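Tryptophan decarboxylase 1 (Oryza sativa subsp. japonica, PDB 6KHO) catalyses the pyridoxal 5'-phosphate-dependent decarboxylation of L-tryptophan to tryptamine, and of 5-hydroxy-L-tryptophan to serotonin, in the rice serotonin pathway. Local coordinates at residues A[61-66]-A[83-88]; A[412-416]-A[431-436]; A[438-442]-A[454-458]. All coordinates share one frame; numbering follows the deposited sequence.

In the fold
The three contacts follow one another along the chain, each closing before the next opens. Contact 1 joins the short helix 61-65 to helix 77-88 in the N-terminal part, at the boundary with the second subunit. Its centre lies about 38 Å from the centres of contacts 2 and 3, and it touches neither. Contacts 2 and 3 share strand 435-440 of the four-stranded antiparallel sheet; their centres are about 19 Å apart, and Phe415 of contact 2 packs edge-to-face with Phe438 of contact 3. Helices 386-420 and 451-468 thus both pack against this strand of the small C-terminal domain, whereas contact 1 belongs to the helical region that embraces the partner in the homodimer.

Contact 1. Residues A[61-66]-A[83-88]; sequences YLQDEL and ELRSSV
Ser87 OG donates a 2.6 Å hydrogen bond to Glu65 OE1, meeting the carboxylate oxygen nearly in line with its C-O bond. The glutamate reaches the serine because its chain runs extended beyond CG (chi2 -168°). The backbone of the same serine is held as well: Tyr61 OH donates to Ser87 O over 2.7 Å, with a C=O...donor angle of 162°. That oxygen lies near the plane of the tyrosine ring, at its edge, so the phenol approaches hydroxyl first and does not lay a face on helix 77-88. Leu62 CB covers one ring face of Tyr61, while Leu62 CD1 stands 3.8 Å from Ser87 O. One residue thus has its hydroxyl and its carbonyl bonded to two residues of the short helix 61-65, one helical turn apart. Next to these bonds Leu66 CD2 lies 4.0 Å from Ser87 CB and touches Glu83 at OE1, part of the carboxylate that pairs with Arg394 of the second subunit. The helix segments meet at a steep angle, 134° between their directions, and their axes come no closer than 10.6 Å, a spacing bridged by side chains. Leu66 also packs on Met138 of the second subunit, from its helix 133-149, while Arg85 forms a salt bridge to Asp43 on helix 27-47 of its own chain.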
ATOM      1  N   TYR A  61      14.518  16.109 -16.179  1.00 34.70           N
ATOM      2  CA  TYR A  61      15.008  15.527 -17.423  1.00 38.75           C
ATOM      3  C   TYR A  61      13.979  14.604 -18.069  1.00 37.82           C
ATOM      4  O   TYR A  61      13.923  14.505 -19.305  1.00 34.58           O
ATOM      5  CB  TYR A  61      16.314  14.769 -17.163  1.00 39.21           C
ATOM      6  CG  TYR A  61      16.103  13.320 -16.795  1.00 39.04           C
ATOM      7  CD1 TYR A  61      15.856  12.944 -15.477  1.00 38.19           C
ATOM      8  CD2 TYR A  61      16.143  12.327 -17.765  1.00 38.60           C
ATOM      9  CE1 TYR A  61      15.661  11.616 -15.139  1.00 36.98           C
ATOM     10  CE2 TYR A  61      15.941  11.000 -17.441  1.00 36.63           C
ATOM     11  CZ  TYR A  61      15.703  10.648 -16.130  1.00 37.97           C
ATOM     12  OH  TYR A  61      15.504   9.324 -15.823  1.00 34.73           O
ATOM     13  N   LEU A  62      13.147  13.928 -17.262  1.00 35.31           N
ATOM     14  CA  LEU A  62      12.371  12.808 -17.793  1.00 33.67           C
ATOM     15  C   LEU A  62      11.300  13.284 -18.763  1.00 32.10           C
ATOM     16  O   LEU A  62      11.194  12.764 -19.882  1.00 30.01           O
ATOM     17  CB  LEU A  62      11.739  11.991 -16.660  1.00 32.11           C
ATOM     18  CG  LEU A  62      11.182  10.669 -17.209  1.00 33.87           C
ATOM     19  CD1 LEU A  62      12.326   9.821 -17.775  1.00 31.48           C
ATOM     20  CD2 LEU A  62      10.390   9.877 -16.160  1.00 30.91           C
ATOM     21  N   GLN A  63      10.486  14.261 -18.354  1.00 29.07           N
ATOM     22  CA  GLN A  63       9.486  14.787 -19.274  1.00 33.85           C
ATOM     23  C   GLN A  63      10.126  15.391 -20.529  1.00 35.89           C
ATOM     24  O   GLN A  63       9.517  15.362 -21.605  1.00 32.01           O
ATOM     25  CB  GLN A  63       8.607  15.822 -18.580  1.00 34.66           C
ATOM     26  CG  GLN A  63       7.517  16.362 -19.496  1.00 35.12           C
ATOM     27  CD  GLN A  63       6.486  17.236 -18.797  1.00 43.85           C
ATOM     28  OE1 GLN A  63       5.752  16.775 -17.919  1.00 39.95           O
ATOM     29  NE2 GLN A  63       6.405  18.504 -19.211  1.00 42.14           N
ATOM     30  N   ASP A  64      11.330  15.956 -20.414  1.00 36.10           N
ATOM     31  CA  ASP A  64      12.045  16.406 -21.609  1.00 37.78           C
ATOM     32  C   ASP A  64      12.222  15.264 -22.604  1.00 35.18           C
ATOM     33  O   ASP A  64      11.969  15.434 -23.803  1.00 42.05           O
ATOM     34  CB  ASP A  64      13.413  16.987 -21.237  1.00 36.90           C
ATOM     35  CG  ASP A  64      13.311  18.288 -20.448  1.00 40.00           C
ATOM     36  OD1 ASP A  64      12.223  18.898 -20.425  1.00 45.42           O
ATOM     37  OD2 ASP A  64      14.331  18.695 -19.859  1.00 39.07           O
ATOM     38  N   GLU A  65      12.637  14.087 -22.121  1.00 36.17           N
ATOM     39  CA  GLU A  65      12.950  12.959 -23.001  1.00 35.28           C
ATOM     40  C   GLU A  65      11.699  12.210 -23.444  1.00 38.02           C
ATOM     41  O   GLU A  65      11.448  12.055 -24.642  1.00 38.22           O
ATOM     42  CB  GLU A  65      13.904  12.006 -22.303  1.00 34.67           C
ATOM     43  CG  GLU A  65      15.233  12.628 -22.056  1.00 36.53           C
ATOM     44  CD  GLU A  65      16.236  11.617 -21.647  1.00 38.24           C
ATOM     45  OE1 GLU A  65      15.922  10.414 -21.750  1.00 44.98           O
ATOM     46  OE2 GLU A  65      17.337  12.015 -21.237  1.00 41.53           O
ATOM     47  N   LEU A  66      10.913  11.702 -22.502  1.00 39.25           N
ATOM     48  CA  LEU A  66       9.593  11.245 -22.897  1.00 32.80           C
ATOM     49  C   LEU A  66       8.810  12.494 -23.259  1.00 33.61           C
ATOM     50  O   LEU A  66       9.354  13.591 -23.279  1.00 46.40           O
ATOM     51  CB  LEU A  66       8.995  10.376 -21.793  1.00 31.32           C
ATOM     52  CG  LEU A  66      10.072   9.454 -21.210  1.00 34.36           C
ATOM     53  CD1 LEU A  66       9.578   8.710 -19.982  1.00 34.73           C
ATOM     54  CD2 LEU A  66      10.587   8.474 -22.250  1.00 37.82           C
ATOM     55  N   GLU A  83      12.576   2.696 -24.366  1.00 28.72           N
ATOM     56  CA  GLU A  83      12.532   3.908 -23.542  1.00 30.59           C
ATOM     57  C   GLU A  83      12.856   3.612 -22.085  1.00 32.07           C
ATOM     58  O   GLU A  83      13.496   4.431 -21.418  1.00 29.88           O
ATOM     59  CB  GLU A  83      11.171   4.593 -23.688  1.00 29.71           C
ATOM     60  CG  GLU A  83      10.892   4.969 -25.164  1.00 35.99           C
ATOM     61  CD  GLU A  83       9.661   5.842 -25.361  1.00 37.52           C
ATOM     62  OE1 GLU A  83       8.813   5.916 -24.450  1.00 40.15           O
ATOM     63  OE2 GLU A  83       9.537   6.456 -26.442  1.00 41.36           O
ATOM     64  N   LEU A  84      12.449   2.446 -21.578  1.00 30.32           N
ATOM     65  CA  LEU A  84      12.910   2.017 -20.263  1.00 32.60           C
ATOM     66  C   LEU A  84      14.435   2.016 -20.190  1.00 32.02           C
ATOM     67  O   LEU A  84      15.029   2.556 -19.247  1.00 32.17           O
ATOM     68  CB  LEU A  84      12.360   0.624 -19.950  1.00 29.54           C
ATOM     69  CG  LEU A  84      12.856   0.016 -18.645  1.00 33.65           C
ATOM     70  CD1 LEU A  84      12.243   0.755 -17.458  1.00 32.81           C
ATOM     71  CD2 LEU A  84      12.530  -1.469 -18.599  1.00 31.58           C
ATOM     72  N   ARG A  85      15.088   1.405 -21.178  1.00 27.26           N
ATOM     73  CA  ARG A  85      16.540   1.281 -21.126  1.00 33.77           C
ATOM     74  C   ARG A  85      17.238   2.610 -21.384  1.00 31.74           C
ATOM     75  O   ARG A  85      18.308   2.859 -20.815  1.00 35.89           O
ATOM     76  CB  ARG A  85      17.026   0.233 -22.131  1.00 35.01           C
ATOM     77  CG  ARG A  85      16.428  -1.152 -21.920  1.00 37.54           C
ATOM     78  CD  ARG A  85      16.694  -2.084 -23.089  1.00 40.02           C
ATOM     79  NE  ARG A  85      17.529  -3.208 -22.671  1.00 46.53           N
ATOM     80  CZ  ARG A  85      17.101  -4.462 -22.525  1.00 46.90           C
ATOM     81  NH1 ARG A  85      15.830  -4.777 -22.777  1.00 39.79           N
ATOM     82  NH2 ARG A  85      17.956  -5.405 -22.132  1.00 45.47           N
ATOM     83  N   SER A  86      16.658   3.465 -22.231  1.00 31.91           N
ATOM     84  CA  SER A  86      17.316   4.697 -22.669  1.00 38.50           C
ATOM     85  C   SER A  86      17.095   5.871 -21.726  1.00 37.08           C
ATOM     86  O   SER A  86      18.009   6.679 -21.530  1.00 39.26           O
ATOM     87  CB  SER A  86      16.824   5.106 -24.061  1.00 35.58           C
ATOM     88  OG  SER A  86      17.232   4.175 -25.034  1.00 45.71           O
ATOM     89  N   SER A  87      15.894   6.004 -21.159  1.00 34.70           N
ATOM     90  CA  SER A  87      15.536   7.192 -20.398  1.00 33.81           C
ATOM     91  C   SER A  87      15.280   6.935 -18.922  1.00 35.45           C
ATOM     92  O   SER A  87      15.511   7.833 -18.107  1.00 37.12           O
ATOM     93  CB  SER A  87      14.293   7.848 -21.005  1.00 35.21           C
ATOM     94  OG  SER A  87      14.555   8.285 -22.328  1.00 39.80           O
ATOM     95  N   VAL A  88      14.820   5.741 -18.549  1.00 32.53           N
ATOM     96  CA  VAL A  88      14.516   5.450 -17.150  1.00 33.38           C
ATOM     97  C   VAL A  88      15.754   4.937 -16.421  1.00 34.54           C
ATOM     98  O   VAL A  88      16.206   5.548 -15.444  1.00 34.64           O
ATOM     99  CB  VAL A  88      13.355   4.444 -17.044  1.00 33.35           C
ATOM    100  CG1 VAL A  88      13.104   4.062 -15.579  1.00 34.89           C
ATOM    101  CG2 VAL A  88      12.097   4.998 -17.724  1.00 32.85           C
TER

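Contact 2. Residues A[412-416]-A[431-436]; sequences AKVFE and RNFALV
Val436 lays its two methyls along helix 386-420: CG2 rests 3.6 Å from Ala412 O and also meets CB of Glu416, while CG1 comes in the plane of the Phe415 ring, at its edge, 3.9 Å from CD2. Beside Val436, Ala412 CB sits on the backbone at Ala434, 3.6 Å from Ala434 CA, a closeness that a methyl side chain permits. These contacts pack the long helix on strand 435-440 of the antiparallel sheet in the C-terminal small domain of this fold-type I, pyridoxal phosphate-dependent decarboxylase. Phe415 continues the apolar layer, stacking on Phe486. Toward the loop before the strand the contact turns polar. Arg431 NE donates to Glu416 OE1 over 2.8 Å at 160°, in the guanidinium plane, forming a salt bridge in which the carboxylate and guanidinium planes are turned 53° apart. A bend in the arginine chain at chi3 (54°) swings the guanidinium so that NH1 also donates to Phe433 O over 2.8 Å, in the carbonyl plane and on a lone pair; both bonds together fix its rotation. One water links Glu416 OE1 to Arg431 NH2, and a second links Glu416 OE2 to Arg431 N; OE2 also pairs with Arg420. Lys413 runs across the arginine, its backbone N over one guanidinium face and its NZ paired with Asp417. At the other end of the loop, Ala434 N is hydrogen-bonded to Tyr301 OH, a residue of the cofactor pocket.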
ATOM      1  N   ALA A 412      29.755  -7.612   7.309  1.00 40.46           N
ATOM      2  CA  ALA A 412      29.818  -6.381   8.097  1.00 39.84           C
ATOM      3  C   ALA A 412      30.938  -6.439   9.132  1.00 40.37           C
ATOM      4  O   ALA A 412      31.591  -5.424   9.403  1.00 42.72           O
ATOM      5  CB  ALA A 412      28.477  -6.117   8.784  1.00 39.11           C
ATOM      6  N   LYS A 413      31.169  -7.612   9.724  1.00 41.10           N
ATOM      7  CA  LYS A 413      32.249  -7.735  10.697  1.00 42.98           C
ATOM      8  C   LYS A 413      33.609  -7.586  10.028  1.00 46.45           C
ATOM      9  O   LYS A 413      34.526  -7.008  10.620  1.00 48.44           O
ATOM     10  CB  LYS A 413      32.155  -9.071  11.435  1.00 45.17           C
ATOM     11  CG  LYS A 413      32.776  -9.038  12.824  1.00 52.54           C
ATOM     12  CD  LYS A 413      33.008 -10.434  13.383  1.00 55.12           C
ATOM     13  CE  LYS A 413      33.874 -10.383  14.643  1.00 59.83           C
ATOM     14  NZ  LYS A 413      35.208  -9.764  14.382  1.00 60.66           N
ATOM     15  N   VAL A 414      33.753  -8.088   8.798  1.00 42.77           N
ATOM     16  CA  VAL A 414      34.974  -7.857   8.031  1.00 42.87           C
ATOM     17  C   VAL A 414      35.222  -6.361   7.872  1.00 43.21           C
ATOM     18  O   VAL A 414      36.327  -5.867   8.128  1.00 43.18           O
ATOM     19  CB  VAL A 414      34.893  -8.573   6.667  1.00 44.30           C
ATOM     20  CG1 VAL A 414      35.895  -7.994   5.688  1.00 46.55           C
ATOM     21  CG2 VAL A 414      35.131 -10.075   6.833  1.00 46.70           C
ATOM     22  N   PHE A 415      34.188  -5.610   7.477  1.00 37.29           N
ATOM     23  CA  PHE A 415      34.354  -4.175   7.266  1.00 38.97           C
ATOM     24  C   PHE A 415      34.654  -3.442   8.573  1.00 46.34           C
ATOM     25  O   PHE A 415      35.458  -2.500   8.589  1.00 46.78           O
ATOM     26  CB  PHE A 415      33.103  -3.590   6.615  1.00 39.14           C
ATOM     27  CG  PHE A 415      33.205  -2.120   6.306  1.00 41.46           C
ATOM     28  CD1 PHE A 415      33.724  -1.694   5.099  1.00 37.68           C
ATOM     29  CD2 PHE A 415      32.757  -1.170   7.210  1.00 40.82           C
ATOM     30  CE1 PHE A 415      33.804  -0.352   4.798  1.00 43.50           C
ATOM     31  CE2 PHE A 415      32.838   0.183   6.919  1.00 38.90           C
ATOM     32  CZ  PHE A 415      33.363   0.593   5.713  1.00 44.10           C
ATOM     33  N   GLU A 416      33.997  -3.839   9.667  1.00 42.45           N
ATOM     34  CA  GLU A 416      34.214  -3.179  10.954  1.00 46.44           C
ATOM     35  C   GLU A 416      35.654  -3.360  11.427  1.00 46.90           C
ATOM     36  O   GLU A 416      36.297  -2.406  11.881  1.00 47.54           O
ATOM     37  CB  GLU A 416      33.230  -3.725  11.993  1.00 41.94           C
ATOM     38  CG  GLU A 416      33.451  -3.174  13.403  1.00 49.48           C
ATOM     39  CD  GLU A 416      32.834  -4.039  14.490  1.00 50.19           C
ATOM     40  OE1 GLU A 416      32.114  -5.009  14.164  1.00 48.02           O
ATOM     41  OE2 GLU A 416      33.071  -3.749  15.681  1.00 51.81           O
ATOM     42  N   ARG A 431      28.570  -2.501  16.699  1.00 41.16           N
ATOM     43  CA  ARG A 431      27.799  -3.038  15.580  1.00 39.93           C
ATOM     44  C   ARG A 431      26.956  -4.210  16.074  1.00 38.87           C
ATOM     45  O   ARG A 431      27.500  -5.218  16.534  1.00 39.65           O
ATOM     46  CB  ARG A 431      28.729  -3.476  14.442  1.00 42.34           C
ATOM     47  CG  ARG A 431      28.032  -4.180  13.259  1.00 39.16           C
ATOM     48  CD  ARG A 431      28.985  -5.119  12.511  1.00 39.58           C
ATOM     49  NE  ARG A 431      29.607  -6.068  13.429  1.00 41.96           N
ATOM     50  CZ  ARG A 431      28.990  -7.127  13.948  1.00 46.60           C
ATOM     51  NH1 ARG A 431      27.727  -7.391  13.627  1.00 43.10           N
ATOM     52  NH2 ARG A 431      29.631  -7.922  14.796  1.00 41.74           N
ATOM     53  N   ASN A 432      25.628  -4.076  15.987  1.00 38.85           N
ATOM     54  CA  ASN A 432      24.729  -5.156  16.388  1.00 38.00           C
ATOM     55  C   ASN A 432      24.337  -6.070  15.233  1.00 36.56           C
ATOM     56  O   ASN A 432      24.124  -7.272  15.445  1.00 38.56           O
ATOM     57  CB  ASN A 432      23.454  -4.582  17.016  1.00 37.07           C
ATOM     58  CG  ASN A 432      23.714  -3.917  18.351  1.00 39.51           C
ATOM     59  OD1 ASN A 432      24.378  -4.489  19.206  1.00 38.99           O
ATOM     60  ND2 ASN A 432      23.201  -2.697  18.525  1.00 38.96           N
ATOM     61  N   PHE A 433      24.230  -5.533  14.020  1.00 35.44           N
ATOM     62  CA  PHE A 433      23.713  -6.307  12.896  1.00 36.55           C
ATOM     63  C   PHE A 433      24.632  -6.164  11.690  1.00 36.05           C
ATOM     64  O   PHE A 433      25.816  -6.496  11.788  1.00 36.53           O
ATOM     65  CB  PHE A 433      22.273  -5.876  12.615  1.00 31.34           C
ATOM     66  CG  PHE A 433      21.387  -5.963  13.844  1.00 34.80           C
ATOM     67  CD1 PHE A 433      20.985  -7.199  14.335  1.00 34.45           C
ATOM     68  CD2 PHE A 433      21.009  -4.820  14.533  1.00 31.54           C
ATOM     69  CE1 PHE A 433      20.194  -7.288  15.476  1.00 35.45           C
ATOM     70  CE2 PHE A 433      20.217  -4.895  15.674  1.00 31.78           C
ATOM     71  CZ  PHE A 433      19.809  -6.132  16.149  1.00 34.28           C
ATOM     72  N   ALA A 434      24.125  -5.682  10.551  1.00 36.88           N
ATOM     73  CA  ALA A 434      24.945  -5.591   9.345  1.00 36.53           C
ATOM     74  C   ALA A 434      25.233  -4.147   8.948  1.00 36.87           C
ATOM     75  O   ALA A 434      25.615  -3.888   7.800  1.00 37.81           O
ATOM     76  CB  ALA A 434      24.291  -6.346   8.184  1.00 33.37           C
ATOM     77  N   LEU A 435      25.062  -3.205   9.871  1.00 34.43           N
ATOM     78  CA  LEU A 435      25.357  -1.799   9.636  1.00 34.58           C
ATOM     79  C   LEU A 435      26.544  -1.390  10.499  1.00 38.26           C
ATOM     80  O   LEU A 435      26.565  -1.661  11.708  1.00 36.10           O
ATOM     81  CB  LEU A 435      24.144  -0.919   9.947  1.00 34.35           C
ATOM     82  CG  LEU A 435      24.363   0.597  10.069  1.00 37.81           C
ATOM     83  CD1 LEU A 435      24.439   1.260   8.689  1.00 38.29           C
ATOM     84  CD2 LEU A 435      23.271   1.230  10.917  1.00 36.46           C
ATOM     85  N   VAL A 436      27.525  -0.739   9.878  1.00 40.87           N
ATOM     86  CA  VAL A 436      28.697  -0.214  10.572  1.00 41.73           C
ATOM     87  C   VAL A 436      28.665   1.304  10.470  1.00 40.50           C
ATOM     88  O   VAL A 436      28.539   1.854   9.369  1.00 40.55           O
ATOM     89  CB  VAL A 436      30.005  -0.769   9.982  1.00 41.45           C
ATOM     90  CG1 VAL A 436      31.204  -0.070  10.611  1.00 42.06           C
ATOM     91  CG2 VAL A 436      30.089  -2.266  10.179  1.00 41.58           C
TER
HETATM   92  O   HOH W   1      31.124  -3.453  17.395  1.00 44.39           O
HETATM   93  O   HOH W   2      32.215  -6.987  15.738  1.00 49.33           O

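Contact 3. Residues A[438-442]-A[454-458]; sequences FRIRA and ADEAN
Ala454 CB packs 3.6 Å from Ile440 O, at the end of strand 435-440, and also touches CB of Ala442. Here helix 451-468 packs on the antiparallel sheet of the small C-terminal domain; the local axes pass 7.8 Å apart at 112°, so the helix runs across the strand rather than along it. Asp455, the next residue, starts out away from the strand, yet its OD1 comes back to form a salt bridge of 3.0 Å with Arg439 NH1. The oxygen lies at the edge of the guanidinium, near its plane, although the carboxylate itself is turned steeply to that plane. OD2 of the aspartate pairs with Arg481. Arg439 has further acid partners, NE with Glu426 and NH2 with Glu451, so several carboxylates probably balance its buried charge. About a turn beyond Ala454, Ala457 CB offers a methyl to Ile440 CD1 at 4.2 Å, a loose apolar touch. Asn458 closes the segment, with CG beside its own backbone N and anti to the carbonyl carbon (chi1 -74°), which carries the amide to the strand backbone. There ND2 donates a weak bond to Ile440 O and another weak one back to Ala454 O, while OD1 accepts a short bond of 2.6 Å from Ile440 N. With an alanine at this position the N-H of Ile440 would probably lose its acceptor on the helix. The bond from Ile440 N to Asn458 OD1 is also nearly straight, its N-H pointing at 173° onto an in-plane lone pair of OD1.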
ATOM      1  N   PHE A 438      30.906   4.657  11.064  1.00 43.39           N
ATOM      2  CA  PHE A 438      32.324   4.974  11.147  1.00 43.07           C
ATOM      3  C   PHE A 438      32.536   6.404  10.679  1.00 44.90           C
ATOM      4  O   PHE A 438      31.670   6.998  10.029  1.00 42.09           O
ATOM      5  CB  PHE A 438      33.177   4.001  10.314  1.00 44.74           C
ATOM      6  CG  PHE A 438      33.108   4.244   8.829  1.00 44.63           C
ATOM      7  CD1 PHE A 438      31.951   3.960   8.113  1.00 43.70           C
ATOM      8  CD2 PHE A 438      34.196   4.762   8.147  1.00 46.91           C
ATOM      9  CE1 PHE A 438      31.884   4.188   6.746  1.00 44.67           C
ATOM     10  CE2 PHE A 438      34.135   4.989   6.776  1.00 45.48           C
ATOM     11  CZ  PHE A 438      32.980   4.705   6.077  1.00 44.07           C
ATOM     12  N   ARG A 439      33.695   6.964  11.030  1.00 43.71           N
ATOM     13  CA  ARG A 439      34.026   8.297  10.547  1.00 46.00           C
ATOM     14  C   ARG A 439      35.529   8.521  10.618  1.00 45.06           C
ATOM     15  O   ARG A 439      36.264   7.782  11.281  1.00 45.41           O
ATOM     16  CB  ARG A 439      33.280   9.384  11.331  1.00 46.79           C
ATOM     17  CG  ARG A 439      33.704   9.556  12.777  1.00 47.04           C
ATOM     18  CD  ARG A 439      33.148  10.869  13.306  1.00 51.77           C
ATOM     19  NE  ARG A 439      34.082  11.535  14.209  1.00 61.23           N
ATOM     20  CZ  ARG A 439      34.294  12.846  14.228  1.00 63.62           C
ATOM     21  NH1 ARG A 439      33.640  13.645  13.388  1.00 61.50           N
ATOM     22  NH2 ARG A 439      35.161  13.362  15.090  1.00 71.14           N
ATOM     23  N   ILE A 440      35.969   9.542   9.885  1.00 49.32           N
ATOM     24  CA  ILE A 440      37.337  10.036   9.996  1.00 53.74           C
ATOM     25  C   ILE A 440      37.508  10.674  11.369  1.00 54.55           C
ATOM     26  O   ILE A 440      36.817  11.643  11.705  1.00 55.71           O
ATOM     27  CB  ILE A 440      37.650  11.035   8.873  1.00 54.31           C
ATOM     28  CG1 ILE A 440      37.824  10.306   7.535  1.00 50.34           C
ATOM     29  CG2 ILE A 440      38.894  11.859   9.216  1.00 54.41           C
ATOM     30  CD1 ILE A 440      37.729  11.223   6.324  1.00 49.58           C
ATOM     31  N   ARG A 441      38.413  10.109  12.170  1.00 56.46           N
ATOM     32  CA  ARG A 441      38.728  10.595  13.507  1.00 61.15           C
ATOM     33  C   ARG A 441      39.258  12.028  13.460  1.00 66.05           C
ATOM     34  O   ARG A 441      39.801  12.489  12.453  1.00 64.96           O
ATOM     35  CB  ARG A 441      39.778   9.688  14.155  1.00 60.19           C
ATOM     36  CG  ARG A 441      39.515   9.329  15.598  1.00 64.77           C
ATOM     37  CD  ARG A 441      40.798   8.885  16.302  1.00 67.40           C
ATOM     38  NE  ARG A 441      41.043   7.447  16.183  1.00 70.87           N
ATOM     39  CZ  ARG A 441      40.333   6.499  16.799  1.00 71.11           C
ATOM     40  NH1 ARG A 441      39.315   6.825  17.594  1.00 67.92           N
ATOM     41  NH2 ARG A 441      40.643   5.217  16.621  1.00 66.13           N
ATOM     42  N   ALA A 442      39.100  12.736  14.575  1.00 69.11           N
ATOM     43  CA  ALA A 442      39.785  14.009  14.749  1.00 72.12           C
ATOM     44  C   ALA A 442      41.221  13.762  15.198  1.00 71.72           C
ATOM     45  O   ALA A 442      41.486  12.892  16.035  1.00 70.78           O
ATOM     46  CB  ALA A 442      39.057  14.886  15.764  1.00 71.92           C
ATOM     47  N   ALA A 454      37.005  17.535  11.187  1.00 68.34           N
ATOM     48  CA  ALA A 454      36.731  16.138  10.869  1.00 66.00           C
ATOM     49  C   ALA A 454      35.315  15.953  10.342  1.00 63.19           C
ATOM     50  O   ALA A 454      35.074  15.084   9.495  1.00 61.69           O
ATOM     51  CB  ALA A 454      36.962  15.262  12.102  1.00 62.59           C
ATOM     52  N   ASP A 455      34.369  16.765  10.817  1.00 64.11           N
ATOM     53  CA  ASP A 455      33.026  16.742  10.253  1.00 62.00           C
ATOM     54  C   ASP A 455      33.062  17.033   8.758  1.00 62.16           C
ATOM     55  O   ASP A 455      32.516  16.270   7.953  1.00 58.76           O
ATOM     56  CB  ASP A 455      32.129  17.749  10.977  1.00 63.72           C
ATOM     57  CG  ASP A 455      31.602  17.222  12.306  1.00 65.21           C
ATOM     58  OD1 ASP A 455      32.012  16.113  12.725  1.00 60.93           O
ATOM     59  OD2 ASP A 455      30.780  17.929  12.936  1.00 66.01           O
ATOM     60  N   GLU A 456      33.716  18.129   8.361  1.00 61.90           N
ATOM     61  CA  GLU A 456      33.755  18.470   6.943  1.00 60.66           C
ATOM     62  C   GLU A 456      34.604  17.485   6.146  1.00 58.12           C
ATOM     63  O   GLU A 456      34.355  17.287   4.952  1.00 56.98           O
ATOM     64  CB  GLU A 456      34.260  19.901   6.749  1.00 64.00           C
ATOM     65  CG  GLU A 456      33.632  20.621   5.544  1.00 71.26           C
ATOM     66  CD  GLU A 456      32.175  21.030   5.784  1.00 75.09           C
ATOM     67  OE1 GLU A 456      31.504  21.465   4.819  1.00 72.54           O
ATOM     68  OE2 GLU A 456      31.706  20.921   6.942  1.00 72.76           O
ATOM     69  N   ALA A 457      35.600  16.858   6.778  1.00 56.50           N
ATOM     70  CA  ALA A 457      36.368  15.823   6.091  1.00 55.77           C
ATOM     71  C   ALA A 457      35.484  14.635   5.734  1.00 54.38           C
ATOM     72  O   ALA A 457      35.602  14.058   4.642  1.00 49.48           O
ATOM     73  CB  ALA A 457      37.539  15.372   6.963  1.00 56.81           C
ATOM     74  N   ASN A 458      34.589  14.252   6.645  1.00 50.95           N
ATOM     75  CA  ASN A 458      33.711  13.121   6.378  1.00 51.68           C
ATOM     76  C   ASN A 458      32.692  13.459   5.299  1.00 46.75           C
ATOM     77  O   ASN A 458      32.381  12.618   4.450  1.00 45.59           O
ATOM     78  CB  ASN A 458      33.028  12.682   7.669  1.00 50.11           C
ATOM     79  CG  ASN A 458      33.973  11.962   8.594  1.00 50.23           C
ATOM     80  OD1 ASN A 458      34.416  10.857   8.300  1.00 47.99           O
ATOM     81  ND2 ASN A 458      34.294  12.587   9.722  1.00 53.99           N
TER